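Local structure of synaptotagmin-1 (Arabidopsis thaliana, 7ATP) at residues L74-Y79 with N93-K98; V33-S38 with K45-K50; A107-L112 with K131-L136; V10-V15 with F62-R67; R16-R21 with N53-W58. The protein helps maintain plasma membrane integrity during freezing and osmotic stress, this chain being its first C2 domain, which probably binds phospholipid in a calcium-dependent way. All coordinates share one frame; numbering follows the deposited sequence.

Interaction 1. Residues L74-Y79 with N93-K98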
# COMPACT_ATOMS: atom_id res chain seq x y z
N LEU A 74 -8.15 -2.95 -2.57
CA LEU A 74 -7.15 -2.29 -1.73
C LEU A 74 -6.56 -1.08 -2.44
O LEU A 74 -6.20 -1.16 -3.62
CB LEU A 74 -6.04 -3.27 -1.37
CG LEU A 74 -6.40 -4.09 -0.15
CD1 LEU A 74 -5.25 -5.00 0.21
CD2 LEU A 74 -6.76 -3.19 1.02
N GLU A 75 -6.45 0.03 -1.72
CA GLU A 75 -5.88 1.26 -2.23
C GLU A 75 -4.56 1.52 -1.50
O GLU A 75 -4.55 1.65 -0.27
CB GLU A 75 -6.85 2.42 -2.03
CG GLU A 75 -8.30 2.09 -2.42
CD GLU A 75 -9.34 3.07 -1.84
OE1 GLU A 75 -8.99 3.81 -0.89
OE2 GLU A 75 -10.50 3.10 -2.33
N PHE A 76 -3.46 1.57 -2.24
CA PHE A 76 -2.13 1.85 -1.70
C PHE A 76 -1.71 3.23 -2.17
O PHE A 76 -1.62 3.47 -3.37
CB PHE A 76 -1.10 0.83 -2.16
CG PHE A 76 -1.37 -0.56 -1.70
CD1 PHE A 76 -0.76 -1.06 -0.57
CD2 PHE A 76 -2.24 -1.37 -2.39
CE1 PHE A 76 -1.01 -2.31 -0.13
CE2 PHE A 76 -2.50 -2.65 -1.96
CZ PHE A 76 -1.88 -3.13 -0.82
N SER A 77 -1.43 4.14 -1.23
CA SER A 77 -1.00 5.49 -1.56
C SER A 77 0.36 5.74 -0.94
O SER A 77 0.54 5.55 0.26
CB SER A 77 -2.00 6.53 -1.05
OG SER A 77 -3.31 6.12 -1.32
N VAL A 78 1.33 6.16 -1.76
CA VAL A 78 2.67 6.43 -1.28
C VAL A 78 2.84 7.93 -1.12
O VAL A 78 2.68 8.68 -2.09
CB VAL A 78 3.74 5.88 -2.23
CG1 VAL A 78 5.11 6.17 -1.66
CG2 VAL A 78 3.53 4.43 -2.43
N TYR A 79 3.20 8.36 0.09
CA TYR A 79 3.37 9.76 0.42
C TYR A 79 4.78 10.02 0.93
O TYR A 79 5.43 9.14 1.50
CB TYR A 79 2.37 10.21 1.49
CG TYR A 79 0.93 10.23 1.06
CD1 TYR A 79 0.38 11.35 0.44
CD2 TYR A 79 0.08 9.17 1.35
CE1 TYR A 79 -0.96 11.39 0.07
CE2 TYR A 79 -1.26 9.20 0.99
CZ TYR A 79 -1.78 10.31 0.35
OH TYR A 79 -3.12 10.32 0.00
N ASN A 93 -1.81 3.18 -6.29
CA ASN A 93 -2.38 2.15 -7.15
C ASN A 93 -3.42 1.41 -6.33
O ASN A 93 -3.52 1.57 -5.12
CB ASN A 93 -1.32 1.20 -7.68
CG ASN A 93 -1.74 0.56 -8.97
OD1 ASN A 93 -2.88 0.71 -9.40
ND2 ASN A 93 -0.82 -0.14 -9.60
N VAL A 94 -4.21 0.59 -7.03
CA VAL A 94 -5.20 -0.24 -6.38
C VAL A 94 -4.86 -1.70 -6.65
O VAL A 94 -4.09 -2.02 -7.56
CB VAL A 94 -6.64 0.05 -6.84
CG1 VAL A 94 -6.98 1.50 -6.54
CG2 VAL A 94 -6.77 -0.25 -8.31
N LEU A 95 -5.44 -2.58 -5.84
CA LEU A 95 -5.26 -4.01 -6.00
C LEU A 95 -6.58 -4.69 -5.62
O LEU A 95 -7.06 -4.51 -4.50
CB LEU A 95 -4.11 -4.52 -5.13
CG LEU A 95 -3.67 -5.96 -5.36
CD1 LEU A 95 -3.58 -6.28 -6.84
CD2 LEU A 95 -2.34 -6.21 -4.66
N ALA A 96 -7.15 -5.44 -6.56
CA ALA A 96 -8.47 -6.03 -6.38
C ALA A 96 -8.38 -7.29 -5.55
O ALA A 96 -7.49 -8.13 -5.77
CB ALA A 96 -9.10 -6.33 -7.74
N LEU A 97 -9.30 -7.44 -4.60
CA LEU A 97 -9.32 -8.64 -3.77
C LEU A 97 -9.80 -9.89 -4.51
O LEU A 97 -9.68 -11.00 -3.98
CB LEU A 97 -10.19 -8.38 -2.53
CG LEU A 97 -9.56 -7.53 -1.42
CD1 LEU A 97 -10.54 -7.26 -0.28
CD2 LEU A 97 -8.32 -8.22 -0.88
N LYS A 98 -10.32 -9.76 -5.73
CA LYS A 98 -10.61 -10.95 -6.51
C LYS A 98 -9.34 -11.64 -7.00
O LYS A 98 -9.41 -12.77 -7.48
CB LYS A 98 -11.49 -10.60 -7.70
CG LYS A 98 -10.77 -9.85 -8.80
CD LYS A 98 -11.76 -9.05 -9.63
CE LYS A 98 -11.04 -8.11 -10.59
NZ LYS A 98 -11.97 -7.50 -11.60

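Interaction 2. Residues V33-S38 with K45-K50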
# COMPACT_ATOMS: atom_id res chain seq x y z
N VAL A 33 3.49 4.56 3.35
CA VAL A 33 2.41 4.05 2.52
C VAL A 33 1.11 4.07 3.31
O VAL A 33 1.07 3.65 4.47
CB VAL A 33 2.70 2.62 2.04
CG1 VAL A 33 1.64 2.21 1.05
CG2 VAL A 33 4.05 2.55 1.41
N LYS A 34 0.03 4.52 2.67
CA LYS A 34 -1.30 4.46 3.25
C LYS A 34 -2.07 3.35 2.56
O LYS A 34 -2.12 3.30 1.33
CB LYS A 34 -2.05 5.77 3.09
CG LYS A 34 -3.31 5.88 3.93
CD LYS A 34 -3.89 7.31 3.91
CE LYS A 34 -4.93 7.49 2.79
NZ LYS A 34 -6.28 7.89 3.34
N ILE A 35 -2.70 2.49 3.35
CA ILE A 35 -3.45 1.37 2.81
C ILE A 35 -4.89 1.50 3.26
O ILE A 35 -5.16 1.51 4.46
CB ILE A 35 -2.88 0.02 3.25
CG1 ILE A 35 -1.38 -0.07 2.99
CG2 ILE A 35 -3.58 -1.09 2.50
CD1 ILE A 35 -0.55 0.30 4.19
N LYS A 36 -5.80 1.57 2.29
CA LYS A 36 -7.22 1.66 2.56
C LYS A 36 -7.95 0.56 1.80
O LYS A 36 -7.67 0.31 0.63
CB LYS A 36 -7.75 3.03 2.15
CG LYS A 36 -9.05 3.46 2.82
CD LYS A 36 -9.54 4.79 2.22
CE LYS A 36 -8.42 5.85 2.21
NZ LYS A 36 -8.78 7.12 1.51
N LEU A 37 -8.88 -0.10 2.48
CA LEU A 37 -9.74 -1.09 1.83
C LEU A 37 -11.03 -0.42 1.37
O LEU A 37 -11.68 0.27 2.15
CB LEU A 37 -10.06 -2.24 2.78
CG LEU A 37 -10.98 -3.31 2.21
CD1 LEU A 37 -10.42 -3.84 0.90
CD2 LEU A 37 -11.19 -4.45 3.22
N SER A 38 -11.38 -0.61 0.10
CA SER A 38 -12.56 0.04 -0.45
C SER A 38 -13.81 -0.43 0.29
O SER A 38 -13.85 -1.50 0.89
CB SER A 38 -12.70 -0.24 -1.94
OG SER A 38 -13.03 -1.60 -2.17
N LYS A 45 -4.56 2.48 7.09
CA LYS A 45 -3.32 2.11 7.74
C LYS A 45 -2.15 2.85 7.09
O LYS A 45 -2.20 3.22 5.92
CB LYS A 45 -3.10 0.60 7.68
CG LYS A 45 -3.76 -0.18 8.85
CD LYS A 45 -5.19 -0.58 8.58
CE LYS A 45 -5.77 -1.43 9.73
NZ LYS A 45 -5.07 -2.74 9.99
N LYS A 46 -1.11 3.08 7.88
CA LYS A 46 0.09 3.74 7.41
C LYS A 46 1.32 2.99 7.91
O LYS A 46 1.38 2.59 9.07
CB LYS A 46 0.18 5.21 7.89
CG LYS A 46 -0.96 6.13 7.41
CD LYS A 46 -0.97 7.42 8.25
CE LYS A 46 -2.12 8.38 7.90
NZ LYS A 46 -1.72 9.80 8.22
N THR A 47 2.29 2.81 7.03
CA THR A 47 3.53 2.23 7.47
C THR A 47 4.37 3.28 8.17
O THR A 47 4.07 4.49 8.16
CB THR A 47 4.33 1.75 6.29
OG1 THR A 47 4.65 2.89 5.49
CG2 THR A 47 3.52 0.77 5.46
N THR A 48 5.45 2.80 8.75
CA THR A 48 6.49 3.69 9.23
C THR A 48 7.00 4.59 8.10
O THR A 48 6.84 4.28 6.92
CB THR A 48 7.60 2.86 9.81
OG1 THR A 48 7.02 1.96 10.74
CG2 THR A 48 8.56 3.71 10.55
N VAL A 49 7.54 5.75 8.49
CA VAL A 49 8.22 6.65 7.55
C VAL A 49 9.65 6.21 7.41
O VAL A 49 10.34 5.96 8.41
CB VAL A 49 8.17 8.11 8.05
CG1 VAL A 49 9.01 8.99 7.09
CG2 VAL A 49 6.79 8.59 8.12
N LYS A 50 10.13 6.12 6.19
CA LYS A 50 11.51 5.73 5.98
C LYS A 50 12.26 6.98 5.51
O LYS A 50 12.36 7.25 4.31
CB LYS A 50 11.58 4.59 4.99
CG LYS A 50 10.88 3.32 5.50
CD LYS A 50 11.74 2.61 6.53
CE LYS A 50 11.13 1.21 6.96
NZ LYS A 50 11.93 0.64 8.03

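Interaction 3. Residues A107-L112 with K131-L136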
# COMPACT_ATOMS: atom_id res chain seq x y z
N ALA A 107 2.37 -12.55 -3.94
CA ALA A 107 3.03 -11.26 -4.02
C ALA A 107 2.49 -10.47 -5.20
O ALA A 107 1.85 -11.00 -6.10
CB ALA A 107 4.54 -11.44 -4.17
N PHE A 108 2.77 -9.17 -5.18
CA PHE A 108 2.39 -8.33 -6.31
C PHE A 108 3.40 -7.20 -6.41
O PHE A 108 4.10 -6.87 -5.45
CB PHE A 108 0.98 -7.74 -6.15
CG PHE A 108 -0.10 -8.76 -6.05
CD1 PHE A 108 -0.75 -9.21 -7.18
CD2 PHE A 108 -0.48 -9.26 -4.82
CE1 PHE A 108 -1.75 -10.14 -7.09
CE2 PHE A 108 -1.47 -10.19 -4.72
CZ PHE A 108 -2.12 -10.64 -5.86
N THR A 109 3.46 -6.59 -7.59
CA THR A 109 4.30 -5.42 -7.79
C THR A 109 3.44 -4.40 -8.51
O THR A 109 3.07 -4.61 -9.67
CB THR A 109 5.56 -5.77 -8.57
OG1 THR A 109 6.06 -7.03 -8.11
CG2 THR A 109 6.62 -4.71 -8.33
N LEU A 110 3.10 -3.32 -7.83
CA LEU A 110 2.21 -2.30 -8.37
C LEU A 110 3.03 -1.10 -8.83
O LEU A 110 3.93 -0.64 -8.12
CB LEU A 110 1.19 -1.84 -7.32
CG LEU A 110 0.58 -2.90 -6.42
CD1 LEU A 110 -0.31 -2.26 -5.36
CD2 LEU A 110 -0.19 -3.91 -7.24
N GLU A 111 2.72 -0.60 -10.02
CA GLU A 111 3.32 0.63 -10.51
C GLU A 111 2.55 1.81 -9.93
O GLU A 111 1.33 1.78 -9.81
CB GLU A 111 3.30 0.67 -12.04
CG GLU A 111 3.43 -0.69 -12.73
CD GLU A 111 4.75 -0.89 -13.46
OE1 GLU A 111 5.62 0.01 -13.38
OE2 GLU A 111 4.93 -1.95 -14.10
N LEU A 112 3.28 2.85 -9.54
CA LEU A 112 2.66 4.02 -8.95
C LEU A 112 2.23 4.98 -10.05
O LEU A 112 3.01 5.30 -10.95
CB LEU A 112 3.63 4.71 -7.99
CG LEU A 112 4.17 3.95 -6.77
CD1 LEU A 112 5.10 4.86 -6.00
CD2 LEU A 112 3.06 3.46 -5.88
N LYS A 131 7.90 1.49 -8.03
CA LYS A 131 7.12 0.28 -7.83
C LYS A 131 6.91 0.06 -6.34
O LYS A 131 7.75 0.41 -5.51
CB LYS A 131 7.82 -0.97 -8.43
CG LYS A 131 8.09 -0.91 -9.94
CD LYS A 131 9.23 -1.87 -10.36
CE LYS A 131 9.44 -1.83 -11.87
NZ LYS A 131 10.70 -2.50 -12.32
N LEU A 132 5.78 -0.56 -6.02
CA LEU A 132 5.47 -0.96 -4.65
C LEU A 132 5.19 -2.45 -4.66
O LEU A 132 4.26 -2.91 -5.32
CB LEU A 132 4.27 -0.19 -4.12
CG LEU A 132 3.83 -0.61 -2.73
CD1 LEU A 132 4.93 -0.28 -1.75
CD2 LEU A 132 2.51 0.04 -2.33
N GLU A 133 6.01 -3.22 -3.93
CA GLU A 133 5.81 -4.66 -3.80
C GLU A 133 4.98 -4.94 -2.56
O GLU A 133 5.29 -4.46 -1.47
CB GLU A 133 7.15 -5.39 -3.70
CG GLU A 133 8.09 -5.21 -4.89
CD GLU A 133 9.47 -5.85 -4.67
OE1 GLU A 133 9.67 -6.52 -3.62
OE2 GLU A 133 10.35 -5.69 -5.55
N VAL A 134 3.91 -5.71 -2.73
CA VAL A 134 3.08 -6.10 -1.60
C VAL A 134 2.85 -7.60 -1.67
O VAL A 134 3.02 -8.22 -2.72
CB VAL A 134 1.74 -5.35 -1.59
CG1 VAL A 134 1.97 -3.87 -1.31
CG2 VAL A 134 1.07 -5.50 -2.92
N GLU A 135 2.50 -8.19 -0.53
CA GLU A 135 2.05 -9.58 -0.43
C GLU A 135 0.69 -9.61 0.23
O GLU A 135 0.43 -8.84 1.16
CB GLU A 135 2.99 -10.47 0.40
CG GLU A 135 4.27 -10.91 -0.29
CD GLU A 135 5.24 -11.57 0.68
OE1 GLU A 135 4.78 -12.32 1.57
OE2 GLU A 135 6.46 -11.31 0.57
N LEU A 136 -0.16 -10.50 -0.25
CA LEU A 136 -1.49 -10.69 0.30
C LEU A 136 -1.70 -12.14 0.67
O LEU A 136 -1.22 -13.05 -0.02
CB LEU A 136 -2.55 -10.27 -0.69
CG LEU A 136 -2.95 -8.81 -0.62
CD1 LEU A 136 -1.82 -7.91 -1.05
CD2 LEU A 136 -4.13 -8.63 -1.52

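Interaction 4. Residues V10-V15 with F62-R67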
# COMPACT_ATOMS: atom_id res chain seq x y z
N VAL A 10 -7.95 -10.38 5.31
CA VAL A 10 -6.83 -10.39 4.37
C VAL A 10 -5.61 -9.85 5.10
O VAL A 10 -5.72 -8.89 5.88
CB VAL A 10 -7.14 -9.57 3.10
CG1 VAL A 10 -7.60 -8.17 3.47
CG2 VAL A 10 -5.93 -9.54 2.17
N HIS A 11 -4.47 -10.48 4.88
CA HIS A 11 -3.23 -10.08 5.51
C HIS A 11 -2.37 -9.41 4.45
O HIS A 11 -2.01 -10.03 3.45
CB HIS A 11 -2.54 -11.29 6.14
CG HIS A 11 -3.26 -11.82 7.35
ND1 HIS A 11 -4.43 -12.55 7.26
CD2 HIS A 11 -2.98 -11.72 8.67
CE1 HIS A 11 -4.83 -12.88 8.48
NE2 HIS A 11 -3.97 -12.38 9.35
N VAL A 12 -2.07 -8.13 4.66
CA VAL A 12 -1.31 -7.32 3.71
C VAL A 12 0.06 -7.08 4.29
O VAL A 12 0.18 -6.57 5.40
CB VAL A 12 -2.01 -5.99 3.42
CG1 VAL A 12 -1.40 -5.33 2.20
CG2 VAL A 12 -3.47 -6.19 3.21
N LYS A 13 1.09 -7.47 3.55
CA LYS A 13 2.46 -7.13 3.88
C LYS A 13 2.93 -6.10 2.86
O LYS A 13 2.91 -6.37 1.65
CB LYS A 13 3.37 -8.35 3.89
CG LYS A 13 4.81 -8.00 4.24
CD LYS A 13 5.75 -9.21 4.16
CE LYS A 13 5.57 -10.16 5.33
NZ LYS A 13 6.08 -11.56 5.06
N VAL A 14 3.31 -4.91 3.34
CA VAL A 14 3.96 -3.93 2.49
C VAL A 14 5.44 -4.26 2.53
O VAL A 14 6.07 -4.15 3.58
CB VAL A 14 3.68 -2.49 2.97
CG1 VAL A 14 4.54 -1.53 2.23
CG2 VAL A 14 2.21 -2.15 2.74
N VAL A 15 5.98 -4.68 1.40
CA VAL A 15 7.34 -5.22 1.38
C VAL A 15 8.32 -4.08 1.24
O VAL A 15 9.06 -3.76 2.19
CB VAL A 15 7.53 -6.22 0.23
CG1 VAL A 15 8.98 -6.67 0.19
CG2 VAL A 15 6.62 -7.39 0.41
N PHE A 62 -0.28 -5.64 7.82
CA PHE A 62 -1.55 -5.13 8.30
C PHE A 62 -2.61 -6.16 7.97
O PHE A 62 -2.39 -7.06 7.16
CB PHE A 62 -1.87 -3.78 7.66
CG PHE A 62 -0.76 -2.78 7.81
CD1 PHE A 62 -0.77 -1.88 8.86
CD2 PHE A 62 0.33 -2.81 6.96
CE1 PHE A 62 0.29 -0.96 9.04
CE2 PHE A 62 1.39 -1.92 7.12
CZ PHE A 62 1.37 -0.98 8.17
N LYS A 63 -3.77 -6.04 8.62
CA LYS A 63 -4.88 -6.94 8.37
C LYS A 63 -6.16 -6.13 8.28
O LYS A 63 -6.33 -5.11 8.96
CB LYS A 63 -5.02 -8.02 9.47
CG LYS A 63 -5.67 -7.53 10.75
CD LYS A 63 -5.94 -8.68 11.69
CE LYS A 63 -4.69 -9.52 11.85
NZ LYS A 63 -4.28 -9.62 13.27
N PHE A 64 -7.08 -6.61 7.43
CA PHE A 64 -8.31 -5.92 7.11
C PHE A 64 -9.50 -6.87 7.17
O PHE A 64 -9.44 -7.98 6.65
CB PHE A 64 -8.25 -5.33 5.71
CG PHE A 64 -7.20 -4.30 5.54
CD1 PHE A 64 -5.93 -4.66 5.16
CD2 PHE A 64 -7.49 -2.97 5.78
CE1 PHE A 64 -4.97 -3.70 5.00
CE2 PHE A 64 -6.54 -2.01 5.62
CZ PHE A 64 -5.28 -2.37 5.23
N SER A 65 -10.59 -6.38 7.77
CA SER A 65 -11.85 -7.12 7.82
C SER A 65 -12.51 -7.10 6.45
O SER A 65 -12.97 -6.05 5.99
CB SER A 65 -12.78 -6.50 8.86
OG SER A 65 -12.95 -7.37 9.97
N VAL A 66 -12.55 -8.26 5.80
CA VAL A 66 -13.20 -8.39 4.50
C VAL A 66 -14.69 -8.59 4.69
O VAL A 66 -15.12 -9.45 5.47
CB VAL A 66 -12.59 -9.55 3.70
CG1 VAL A 66 -13.29 -9.68 2.35
CG2 VAL A 66 -11.11 -9.34 3.52
N ARG A 67 -15.49 -7.78 4.00
CA ARG A 67 -16.93 -8.01 3.94
C ARG A 67 -17.35 -8.71 2.65
O ARG A 67 -18.16 -9.63 2.70
CB ARG A 67 -17.69 -6.69 4.11
CG ARG A 67 -17.80 -6.22 5.58
CD ARG A 67 -16.61 -5.37 6.02
NE ARG A 67 -16.47 -5.29 7.48
CZ ARG A 67 -16.96 -4.32 8.24
NH1 ARG A 67 -16.77 -4.34 9.56
NH2 ARG A 67 -17.65 -3.32 7.70

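Interaction 5. Residues R16-R21 with N53-W58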
# COMPACT_ATOMS: atom_id res chain seq x y z
N ARG A 16 8.36 -3.48 0.06
CA ARG A 16 9.29 -2.41 -0.21
C ARG A 16 8.73 -1.55 -1.32
O ARG A 16 7.73 -1.89 -1.96
CB ARG A 16 10.67 -2.93 -0.62
CG ARG A 16 10.77 -3.25 -2.10
CD ARG A 16 12.05 -4.03 -2.44
NE ARG A 16 11.87 -5.48 -2.36
CZ ARG A 16 12.31 -6.24 -1.36
NH1 ARG A 16 12.09 -7.55 -1.37
NH2 ARG A 16 12.97 -5.69 -0.35
N ALA A 17 9.38 -0.43 -1.55
CA ALA A 17 9.15 0.36 -2.74
C ALA A 17 10.48 0.50 -3.42
O ALA A 17 11.53 0.40 -2.78
CB ALA A 17 8.57 1.72 -2.41
N VAL A 18 10.46 0.67 -4.74
CA VAL A 18 11.68 0.69 -5.54
C VAL A 18 11.55 1.78 -6.58
O VAL A 18 10.53 1.84 -7.28
CB VAL A 18 11.95 -0.67 -6.21
CG1 VAL A 18 13.10 -0.54 -7.18
CG2 VAL A 18 12.27 -1.71 -5.18
N GLY A 19 12.55 2.64 -6.67
CA GLY A 19 12.58 3.66 -7.70
C GLY A 19 11.68 4.85 -7.47
O GLY A 19 11.09 5.37 -8.42
N LEU A 20 11.57 5.31 -6.24
CA LEU A 20 10.71 6.45 -6.01
C LEU A 20 11.36 7.71 -6.56
O LEU A 20 12.57 7.76 -6.78
CB LEU A 20 10.42 6.63 -4.54
CG LEU A 20 9.62 5.45 -4.07
CD1 LEU A 20 9.77 5.33 -2.60
CD2 LEU A 20 8.19 5.69 -4.45
N ARG A 21 10.53 8.72 -6.78
CA ARG A 21 11.00 9.98 -7.32
C ARG A 21 11.55 10.86 -6.21
O ARG A 21 11.08 10.81 -5.07
CB ARG A 21 9.87 10.72 -8.03
CG ARG A 21 9.65 10.24 -9.43
CD ARG A 21 10.80 10.66 -10.31
NE ARG A 21 10.46 10.59 -11.73
CZ ARG A 21 11.25 10.98 -12.71
NH1 ARG A 21 12.45 11.48 -12.44
NH2 ARG A 21 10.85 10.88 -13.97
N ASN A 53 15.02 8.11 2.01
CA ASN A 53 15.18 6.79 1.42
C ASN A 53 14.32 6.67 0.18
O ASN A 53 13.10 6.77 0.27
CB ASN A 53 14.79 5.73 2.44
CG ASN A 53 15.28 4.39 2.07
OD1 ASN A 53 15.37 4.05 0.89
ND2 ASN A 53 15.60 3.59 3.07
N LEU A 54 14.95 6.43 -0.97
CA LEU A 54 14.19 6.23 -2.20
C LEU A 54 13.97 4.76 -2.54
O LEU A 54 13.28 4.45 -3.51
CB LEU A 54 14.89 6.92 -3.37
CG LEU A 54 14.76 8.44 -3.45
CD1 LEU A 54 15.33 8.89 -4.76
CD2 LEU A 54 13.33 8.90 -3.32
N ASN A 55 14.52 3.85 -1.75
CA ASN A 55 14.23 2.43 -1.89
C ASN A 55 13.90 1.87 -0.51
O ASN A 55 14.68 1.12 0.06
CB ASN A 55 15.42 1.71 -2.50
CG ASN A 55 15.84 2.32 -3.82
OD1 ASN A 55 15.26 2.02 -4.87
ND2 ASN A 55 16.82 3.21 -3.78
N PRO A 56 12.77 2.26 0.07
CA PRO A 56 12.49 1.84 1.45
C PRO A 56 12.03 0.41 1.51
O PRO A 56 11.32 -0.08 0.63
CB PRO A 56 11.37 2.78 1.89
CG PRO A 56 10.66 3.10 0.60
CD PRO A 56 11.70 3.11 -0.48
N GLU A 57 12.39 -0.24 2.61
CA GLU A 57 11.93 -1.58 2.89
C GLU A 57 11.21 -1.54 4.22
O GLU A 57 11.80 -1.17 5.24
CB GLU A 57 13.11 -2.56 2.93
CG GLU A 57 13.72 -2.79 1.56
CD GLU A 57 14.78 -3.87 1.56
OE1 GLU A 57 15.99 -3.55 1.69
OE2 GLU A 57 14.39 -5.06 1.45
N TRP A 58 9.94 -1.93 4.22
CA TRP A 58 9.18 -1.98 5.45
C TRP A 58 8.98 -3.39 5.95
O TRP A 58 9.21 -3.66 7.13
CB TRP A 58 7.81 -1.34 5.25
CG TRP A 58 7.84 0.09 4.99
CD1 TRP A 58 7.93 1.09 5.91
CD2 TRP A 58 7.74 0.72 3.71
NE1 TRP A 58 7.90 2.29 5.28
CE2 TRP A 58 7.78 2.10 3.93
CE3 TRP A 58 7.61 0.25 2.41
CZ2 TRP A 58 7.73 3.01 2.90
CZ3 TRP A 58 7.54 1.16 1.38
CH2 TRP A 58 7.60 2.52 1.63

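Interaction 1. Residues L74-Y79 with N93-K98
The ring of Phe76 turns one edge toward Leu95: its CE2 lies 4.0 Å from Leu95 CB, near the ring plane. A chi1 of -63° sets the ring beside the backbone N and lets that edge reach the neighbouring strand. Leu74 shares this inner face, its CB 4.4 Å from Leu95 CB. The backbones below are antiparallel, the short strand axes running 156° apart. Leu74 and Leu95 exchange two bonds, with Leu74 N and Leu95 O 2.7 Å apart. Phe76 and Asn93 do the same, and Phe76 N meets Asn93 O at 2.9 Å, nearly along the C=O axis. Between these pairs, Val94 CA approaches Leu74 O to 3.1 Å in a CA-H...O contact. The hairpin 73-80/88-96 forms one side of its sheet: strand 31-37 continues it through the backbone bond of Glu75 with Lys36, while Leu110 and Val134 of the facing sheet pack against both Phe76 and Leu95.

Interaction 2. Residues V33-S38 with K45-K50
Thr47 meets Val33 with every atom of its short side chain. Its CB stands 4.2 Å from Val33 N. Beyond it the methyl CG2 rests 4.0 Å from Val33 CB, the two side chains crossing at a slant. The hydroxyl is the working end: with chi1 at 63°, OG1 sits between its own backbone N and carbonyl carbon, where it accepts from Val33 N at 3.0 Å (159° at the hydrogen) and donates to Thr48 O. Accepting one bond and donating another, the hydroxyl is held in this rotation. Thr47 N returns a bond to Val33 O, and Ile35 and Lys45 form a regular hydrogen-bonded pair, Ile35 N to Lys45 O being 2.7 Å. On the other face of the hairpin, Lys34 CG and Lys46 CG run 4.2 Å apart before their chains diverge, leaving Lys34 NZ 6.9 Å from Lys46 NZ. Lys45 instead sends its NZ to Lys63 O and lies in a cation-pi contact with Phe64. The chemistry is thus divided: a side-chain hydroxyl takes the acceptor role that a backbone carbonyl usually fills in such a pair, and Lys34 and Lys46 put two like charges on the other face, where their divergence probably eases repulsion.

Interaction 3. Residues A107-L112 with K131-L136
Backbone hydrogen bonds lock Phe108 to Val134 and Leu110 to Leu132 in two reciprocal pairs. The Phe108 N to Val134 O bond is 2.6 Å; that from Leu110 N to Leu132 O is 2.8 Å and almost straight, 174° at the hydrogen, although its donor is tilted from the carbonyl plane. CA-H...O contacts fill the intervals, as where Glu133 CA comes within 3.2 Å of Phe108 O. Apolar contacts occupy the inner face. Val134 CG2 lies 3.9 Å from Phe108 CB and also touches Leu110 CD1. Leu136 arrives at the edge of the Phe108 ring, its CB 4.2 Å from CE2, the two side chains crossing at about a right angle. Leu112 reaches back with CD2 to Leu132 CB. On the outer face, with Thr109 OG1 beside the backbone N (chi1 -41°), the CG2 methyl takes the position anti to that N and touches both the CG of Glu133, 3.8 Å away, and the CB of Lys131. Thr109 and Glu133 run alongside each other. No salt bridge spans the two segments: Glu111 OE1 and Lys131 NZ are 5.8 Å apart, and Glu133 OE1 is paired instead with Arg16 NE. This split between a leucine- and phenylalanine-lined face and a charged one suits the edge strand 106-111 paired with 131-140 in the two-sheet antiparallel sandwich of a C2 domain.

Interaction 4. Residues V10-V15 with F62-R67
Val12 O receives Phe62 N at 2.6 Å, with 169° at the hydrogen and a C=O...N angle of 164°. The return bond, Val12 N to Phe62 O, measures 2.7 Å, and a second reciprocal pair links Val10 with Phe64 at 3.1 Å for Val10 N to Phe64 O. Above this ladder the inner side chains fit closely. Val12 points CG2 at an edge of the Phe64 ring, 3.4 Å from CE1 and near the ring plane. Val10 CG1 touches Phe64 CB and, also at 3.7 Å, Val66 CG2; its chi1 of 53° puts that methyl between the backbone N and the carbonyl carbon, within reach of both. The pairing binds the first strand of the C2 sandwich, 8-18, to strand 57-66, which is outermost in its sheet, and Ile35 and Leu37 of the other sheet press against Phe64. The opposite face carries His11 and Lys63, whose chains extend together from the sheet. Lys63 CB stands over one face of the imidazole, 4.3 Å above its plane and displaced toward the rim, while CE lies 3.9 Å from His11 NE2. The two nitrogens, His11 NE2 and Lys63 NZ, stay 4.8 Å apart.

Interaction 5. Residues R16-R21 with N53-W58
Near the calcium-binding end of the C2 domain, Leu20 and Leu54 meet where strand 8-18 gives way to a loop; the Leu54 side chain is about 8 Å from those of Asp24 and Asp80, probable calcium ligands. Leu20 CB lies 3.9 Å from Leu54 CD2, and Leu20 CD1 rests 3.6 Å from Pro56 CD. Pro56 also sets CG 3.9 Å from Ala17 CB, so its ring is wedged between Ala17 and Leu20. Trp58 closes this cluster: CZ3 touches Ala17 CB at 4.0 Å, while Pro56 CB stands 3.7 Å above one face of the indole, offset toward its rim. The backbone is tied by Ala17 N to Pro56 O, 2.9 Å with 162° at the hydrogen. Farther along, Gly19 N to Asn55 OD1 and Leu20 N to Leu54 O are weak bonds. Asn53 OD1 accepts from Asn55 N and forms an Asx turn. Arg16 and Glu57 run alongside each other, but the approach of their charged ends is too short in the model to be relied on. Val18 has a backbone bond with Lys131 on strand 131-140, which continues the sheet beside strand 8-18, and Trp58 reaches across to Val33 on strand 31-37.

How the interactions relate
Interactions 3, 4 and 5 belong to one sheet of the C2 sandwich, and interactions 1 and 2 to the other. The sheets meet through apolar contacts: Phe76 CE1 of interaction 1 lies 3.6 Å from Val134 CG1 of interaction 3, and Ile35 CG2 of interaction 2 is 3.5 Å from Phe64 CZ of interaction 4. Interactions 4 and 5 use the same two strands, yet their centres are 20 Å apart, so they hold opposite ends of one pairing. Interaction 5 lies at the metal-binding end, with the Leu54 side chain about 9 Å from a bound calcium ion; in interaction 2, the side chain of Thr47 is about 11 Å from a bound zinc ion. In sequence, interaction 2 is nested inside the loops closed by interactions 4 and 5.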